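Local atomic coordinates of Bacint_00347 (Bacteroides intestinalis DSM 17393, PDB entry 5MUM), a protein that is a beta-propeller glycoside hydrolase of a gut Bacteroides, probably acting as a rhamnosidase that cleaves rhamnose-containing glycans. Residues W306-Q310 against M311-R315. Numbering follows the deposited sequence.
Sequences WHDGQ and MWQNR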
# COMPACT_ATOMS: atom_id res chain seq x y z
N TRP A 306 12.52 -10.63 4.50
CA TRP A 306 13.43 -9.60 4.01
C TRP A 306 14.67 -10.22 3.38
O TRP A 306 14.99 -11.38 3.64
CB TRP A 306 13.80 -8.59 5.09
CG TRP A 306 14.79 -9.08 6.12
CD1 TRP A 306 16.10 -8.72 6.21
CD2 TRP A 306 14.55 -10.00 7.21
NE1 TRP A 306 16.69 -9.35 7.27
CE2 TRP A 306 15.77 -10.15 7.90
CE3 TRP A 306 13.42 -10.69 7.67
CZ2 TRP A 306 15.90 -10.95 9.03
CZ3 TRP A 306 13.55 -11.49 8.80
CH2 TRP A 306 14.79 -11.65 9.44
N HIS A 307 15.30 -9.44 2.52
CA HIS A 307 16.52 -9.84 1.88
C HIS A 307 17.55 -8.82 2.26
O HIS A 307 17.40 -7.65 1.97
CB HIS A 307 16.35 -9.93 0.38
CG HIS A 307 17.49 -10.60 -0.32
ND1 HIS A 307 18.65 -9.94 -0.68
CD2 HIS A 307 17.61 -11.86 -0.80
CE1 HIS A 307 19.45 -10.78 -1.31
NE2 HIS A 307 18.83 -11.94 -1.42
N ASP A 308 18.60 -9.29 2.90
CA ASP A 308 19.66 -8.43 3.46
C ASP A 308 20.86 -8.21 2.54
O ASP A 308 21.87 -7.73 2.98
CB ASP A 308 20.11 -9.06 4.80
CG ASP A 308 20.83 -10.39 4.62
OD1 ASP A 308 20.85 -10.98 3.51
OD2 ASP A 308 21.41 -10.85 5.60
N GLY A 309 20.75 -8.53 1.27
CA GLY A 309 21.85 -8.49 0.36
C GLY A 309 22.51 -9.82 0.13
O GLY A 309 23.19 -10.01 -0.88
N GLN A 310 22.29 -10.76 1.05
CA GLN A 310 22.84 -12.07 0.99
C GLN A 310 21.79 -13.14 0.80
O GLN A 310 22.01 -14.06 0.04
CB GLN A 310 23.60 -12.40 2.30
CG GLN A 310 24.85 -11.56 2.53
CD GLN A 310 25.88 -11.71 1.44
OE1 GLN A 310 26.24 -12.83 1.04
NE2 GLN A 310 26.36 -10.57 0.92
N MET A 311 20.68 -13.06 1.53
CA MET A 311 19.70 -14.14 1.51
C MET A 311 18.35 -13.63 1.99
O MET A 311 18.27 -12.59 2.61
CB MET A 311 20.13 -15.29 2.44
CG MET A 311 20.24 -14.86 3.90
SD MET A 311 20.81 -16.13 5.06
CE MET A 311 19.31 -17.10 5.20
N TRP A 312 17.31 -14.38 1.68
CA TRP A 312 15.98 -14.14 2.20
C TRP A 312 15.87 -14.76 3.57
O TRP A 312 16.37 -15.87 3.82
CB TRP A 312 14.93 -14.76 1.30
CG TRP A 312 14.75 -14.05 0.04
CD1 TRP A 312 15.22 -14.44 -1.18
CD2 TRP A 312 14.09 -12.82 -0.15
NE1 TRP A 312 14.91 -13.51 -2.11
CE2 TRP A 312 14.19 -12.51 -1.52
CE3 TRP A 312 13.37 -11.94 0.70
CZ2 TRP A 312 13.59 -11.37 -2.07
CZ3 TRP A 312 12.80 -10.81 0.16
CH2 TRP A 312 12.91 -10.53 -1.22
N GLN A 313 15.19 -14.06 4.45
CA GLN A 313 14.90 -14.57 5.77
C GLN A 313 13.46 -14.21 6.07
O GLN A 313 12.89 -13.33 5.42
CB GLN A 313 15.81 -13.90 6.79
CG GLN A 313 17.27 -14.27 6.63
CD GLN A 313 18.12 -13.63 7.70
OE1 GLN A 313 18.75 -12.58 7.49
NE2 GLN A 313 18.05 -14.18 8.88
N ASN A 314 12.91 -14.91 7.04
CA ASN A 314 11.60 -14.59 7.55
C ASN A 314 11.58 -14.76 9.07
O ASN A 314 12.31 -15.57 9.63
CB ASN A 314 10.49 -15.36 6.85
CG ASN A 314 10.50 -16.84 7.13
OD1 ASN A 314 9.86 -17.31 8.07
ND2 ASN A 314 11.20 -17.60 6.30
N ARG A 315 10.73 -13.98 9.72
CA ARG A 315 10.64 -14.00 11.15
C ARG A 315 9.20 -13.66 11.56
O ARG A 315 8.52 -12.84 10.94
CB ARG A 315 11.61 -12.99 11.72
CG ARG A 315 11.67 -12.97 13.22
CD ARG A 315 12.67 -11.95 13.69
NE ARG A 315 12.69 -11.97 15.14
CZ ARG A 315 13.22 -11.05 15.94
NH1 ARG A 315 13.83 -9.97 15.46
NH2 ARG A 315 13.12 -11.25 17.24
O HOH W 1 17.76 -11.47 4.94
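Asp308 OD1 is gripped by two backbone amides of the turn. Met311 N lies 2.9 Å from Asp308 OD1, nearly head-on along the C-O bond; Gln310 N approaches from above the carboxylate plane. The bond from Gln310 N, two residues on, makes an Asx turn, and aspartate suits the site because CG, set between its own backbone N and carbonyl carbon (chi1 68°), swings the short carboxylate back over the loop. Gly309 takes a positive phi (98°), where a side chain would press on the preceding carbonyl. A water 2.6 Å from Met311 O, within hydrogen-bonding reach of Gln313 OE1, accepts a weak bond from Asp308 N, linking turn and strand.

Beyond the turn, Trp306 and Gln313 form a hydrogen-bonded antiparallel pair, Gln313 N reaching Trp306 O at 2.8 Å. On their face of the sheet, the flat indole of Trp306 offers a broad surface to the aliphatic Gln313 CB, a CH-pi contact, while Arg315 CB closes on the indole edge. On the opposite face, His307, flat and aromatic, points its ring edge at the pyrrole face of Trp312, planes at 68°, and sets CB over the adjoining benzo ring; Glu261 takes the indole NE1. This hairpin thus joins the third strand, 301-307, to the outermost strand, 312-316, of a four-stranded propeller blade; one carboxylate oxygen gathers two turn amides, backed by a weak Asp308 N to Met311 O bond, and their N-H dipoles would probably help stabilise its charge.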